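Local coordinates for protein RTX toxin RtxA (Vibrio vulnificus MO6-24/O, PDB 6IMP) that is an alpha/beta-hydrolase-fold effector domain of a MARTX virulence toxin and probably acts as a hydrolase, at residues Q124-D129 with Q297-I302. Sequence-based numbering, arbitrary orientation.
Sequences QKQGID and QYADQI
With CG beside the backbone N (chi1 -38°) and the chain extended past it (chi2 -177°), Gln126 reaches straight from its loop to Ala299 and Asp300. Asp300 likewise sets CG beside its own N, which swings the carboxylate toward the glutamine although its CB does not head that way. The site lies in the alpha/beta-hydrolase fold, where a Schellman motif ends helix 112-124 before strand 129-133: Gly127 is the positive-phi C-prime residue, and the bond from Gly127 N to Gln124 O is weak. Gln126, in this turn, points its CB toward helix 291-302. The contact is slight, burying 101 Å² in all, and its nearest CA atoms, those of Gln126 and Asp300, stay 8.9 Å apart. Amide and carboxylate planes are turned 66° against each other, and Gln126 OE1 comes within 3.6 Å of Asp300 OD1; both oxygens are acceptors, so this is a contact and not a hydrogen bond. NE2 has a weak hydrogen bond back to His122 O, which may help orient the amide. Val303 also touches Gln126 and Ile128, extending the packing past the helix. On helix 291-302, the methyl CB of Ala299 lies 3.5 Å from the same NE2 of Gln126.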
ATOM      1  N   GLN A 124      10.176  10.265  -8.739  1.00104.44           N
ATOM      2  CA  GLN A 124      10.288  11.720  -8.916  1.00106.26           C
ATOM      3  C   GLN A 124      11.350  12.096  -9.974  1.00112.69           C
ATOM      4  O   GLN A 124      11.079  12.900 -10.873  1.00114.17           O
ATOM      5  CB  GLN A 124      10.579  12.405  -7.569  1.00104.45           C
ATOM      6  CG  GLN A 124       9.398  12.383  -6.589  1.00 99.80           C
ATOM      7  CD  GLN A 124       9.711  13.044  -5.241  1.00 94.57           C
ATOM      8  OE1 GLN A 124      10.154  12.383  -4.298  1.00 86.03           O
ATOM      9  NE2 GLN A 124       9.458  14.350  -5.142  1.00 85.19           N
ATOM     10  N   LYS A 125      12.528  11.468  -9.878  1.00111.41           N
ATOM     11  CA  LYS A 125      13.617  11.563 -10.892  1.00 97.65           C
ATOM     12  C   LYS A 125      13.225  11.444 -12.353  1.00 97.91           C
ATOM     13  O   LYS A 125      13.935  11.917 -13.239  1.00103.98           O
ATOM     14  CB  LYS A 125      14.594  10.408 -10.715  1.00 92.64           C
ATOM     15  CG  LYS A 125      15.723  10.695  -9.749  1.00102.77           C
ATOM     16  CD  LYS A 125      16.444   9.419  -9.338  1.00106.28           C
ATOM     17  CE  LYS A 125      17.570   9.056 -10.293  1.00102.00           C
ATOM     18  NZ  LYS A 125      18.245   7.805  -9.856  1.00 99.38           N
ATOM     19  N   GLN A 126      12.143  10.731 -12.605  1.00 99.85           N
ATOM     20  CA  GLN A 126      11.617  10.585 -13.952  1.00100.05           C
ATOM     21  C   GLN A 126      10.383  11.468 -14.119  1.00 92.04           C
ATOM     22  O   GLN A 126       9.496  11.171 -14.928  1.00 83.95           O
ATOM     23  CB  GLN A 126      11.273   9.115 -14.223  1.00109.30           C
ATOM     24  CG  GLN A 126      12.264   8.114 -13.624  1.00107.21           C
ATOM     25  CD  GLN A 126      11.931   6.680 -13.978  1.00102.85           C
ATOM     26  OE1 GLN A 126      11.239   6.413 -14.962  1.00100.33           O
ATOM     27  NE2 GLN A 126      12.402   5.747 -13.161  1.00105.40           N
ATOM     28  N   GLY A 127      10.336  12.556 -13.350  1.00 83.49           N
ATOM     29  CA  GLY A 127       9.194  13.467 -13.349  1.00103.05           C
ATOM     30  C   GLY A 127       7.835  12.784 -13.241  1.00119.77           C
ATOM     31  O   GLY A 127       6.952  13.003 -14.082  1.00119.10           O
ATOM     32  N   ILE A 128       7.683  11.937 -12.219  1.00125.28           N
ATOM     33  CA  ILE A 128       6.387  11.340 -11.852  1.00118.31           C
ATOM     34  C   ILE A 128       6.053  11.708 -10.396  1.00115.85           C
ATOM     35  O   ILE A 128       6.917  11.613  -9.511  1.00111.07           O
ATOM     36  CB  ILE A 128       6.407   9.798 -12.023  1.00114.85           C
ATOM     37  CG1 ILE A 128       6.610   9.432 -13.497  1.00114.97           C
ATOM     38  CG2 ILE A 128       5.112   9.172 -11.520  1.00107.84           C
ATOM     39  CD1 ILE A 128       6.957   7.975 -13.735  1.00114.87           C
ATOM     40  N   ASP A 129       4.810  12.144 -10.157  1.00101.82           N
ATOM     41  CA  ASP A 129       4.366  12.502  -8.798  1.00 97.19           C
ATOM     42  C   ASP A 129       3.997  11.242  -8.039  1.00 90.30           C
ATOM     43  O   ASP A 129       3.455  10.300  -8.615  1.00 86.43           O
ATOM     44  CB  ASP A 129       3.143  13.433  -8.808  1.00102.50           C
ATOM     45  CG  ASP A 129       3.320  14.640  -9.699  1.00100.85           C
ATOM     46  OD1 ASP A 129       4.316  15.360  -9.529  1.00101.58           O
ATOM     47  OD2 ASP A 129       2.449  14.877 -10.564  1.00100.18           O
ATOM     48  N   GLN A 297      16.678  -0.942  -9.782  1.00 85.51           N
ATOM     49  CA  GLN A 297      16.739  -1.873 -10.895  1.00 80.31           C
ATOM     50  C   GLN A 297      15.472  -1.825 -11.732  1.00 84.91           C
ATOM     51  O   GLN A 297      15.533  -1.827 -12.958  1.00 82.51           O
ATOM     52  CB  GLN A 297      16.959  -3.294 -10.397  1.00 79.16           C
ATOM     53  CG  GLN A 297      17.301  -4.259 -11.516  1.00 86.88           C
ATOM     54  CD  GLN A 297      17.216  -5.707 -11.088  1.00 97.81           C
ATOM     55  OE1 GLN A 297      17.834  -6.117 -10.104  1.00101.54           O
ATOM     56  NE2 GLN A 297      16.463  -6.496 -11.838  1.00107.98           N
ATOM     57  N   TYR A 298      14.321  -1.791 -11.069  1.00 91.35           N
ATOM     58  CA  TYR A 298      13.045  -1.988 -11.756  1.00 83.58           C
ATOM     59  C   TYR A 298      12.295  -0.686 -12.101  1.00 79.01           C
ATOM     60  O   TYR A 298      11.406  -0.699 -12.957  1.00 82.68           O
ATOM     61  CB  TYR A 298      12.160  -2.938 -10.947  1.00 76.35           C
ATOM     62  CG  TYR A 298      12.658  -4.367 -10.938  1.00 72.68           C
ATOM     63  CD1 TYR A 298      12.314  -5.254 -11.955  1.00 76.85           C
ATOM     64  CD2 TYR A 298      13.463  -4.838  -9.905  1.00 77.97           C
ATOM     65  CE1 TYR A 298      12.759  -6.571 -11.942  1.00 76.97           C
ATOM     66  CE2 TYR A 298      13.911  -6.151  -9.879  1.00 76.87           C
ATOM     67  CZ  TYR A 298      13.557  -7.014 -10.896  1.00 79.50           C
ATOM     68  OH  TYR A 298      14.020  -8.309 -10.861  1.00 88.11           O
ATOM     69  N   ALA A 299      12.684   0.438 -11.499  1.00 69.08           N
ATOM     70  CA  ALA A 299      11.970   1.714 -11.719  1.00 77.79           C
ATOM     71  C   ALA A 299      11.556   1.945 -13.181  1.00 87.54           C
ATOM     72  O   ALA A 299      10.463   2.458 -13.448  1.00 96.28           O
ATOM     73  CB  ALA A 299      12.799   2.895 -11.228  1.00 69.72           C
ATOM     74  N   ASP A 300      12.441   1.577 -14.114  1.00 92.73           N
ATOM     75  CA  ASP A 300      12.204   1.804 -15.543  1.00 91.59           C
ATOM     76  C   ASP A 300      11.124   0.872 -16.088  1.00 93.96           C
ATOM     77  O   ASP A 300      10.193   1.328 -16.761  1.00 93.25           O
ATOM     78  CB  ASP A 300      13.511   1.676 -16.353  1.00 95.97           C
ATOM     79  CG  ASP A 300      14.329   2.986 -16.381  1.00 98.56           C
ATOM     80  OD1 ASP A 300      13.741   4.077 -16.215  1.00101.67           O
ATOM     81  OD2 ASP A 300      15.557   2.926 -16.607  1.00 91.81           O
ATOM     82  N   GLN A 301      11.235  -0.421 -15.789  1.00 99.41           N
ATOM     83  CA  GLN A 301      10.189  -1.382 -16.178  1.00104.62           C
ATOM     84  C   GLN A 301       8.815  -0.969 -15.639  1.00104.91           C
ATOM     85  O   GLN A 301       7.804  -1.070 -16.347  1.00109.69           O
ATOM     86  CB  GLN A 301      10.522  -2.801 -15.702  1.00105.30           C
ATOM     87  CG  GLN A 301       9.315  -3.741 -15.715  1.00 98.46           C
ATOM     88  CD  GLN A 301       9.672  -5.186 -15.986  1.00 99.84           C
ATOM     89  OE1 GLN A 301      10.723  -5.676 -15.562  1.00 94.99           O
ATOM     90  NE2 GLN A 301       8.776  -5.891 -16.676  1.00 92.83           N
ATOM     91  N   ILE A 302       8.790  -0.500 -14.391  1.00 98.62           N
ATOM     92  CA  ILE A 302       7.539  -0.119 -13.723  1.00 93.83           C
ATOM     93  C   ILE A 302       6.782   0.933 -14.531  1.00 87.04           C
ATOM     94  O   ILE A 302       5.583   0.796 -14.757  1.00 83.20           O
ATOM     95  CB  ILE A 302       7.784   0.383 -12.277  1.00 89.30           C
ATOM     96  CG1 ILE A 302       8.028  -0.805 -11.337  1.00 90.23           C
ATOM     97  CG2 ILE A 302       6.595   1.180 -11.766  1.00 83.26           C
ATOM     98  CD1 ILE A 302       8.612  -0.419  -9.989  1.00 92.77           C
TER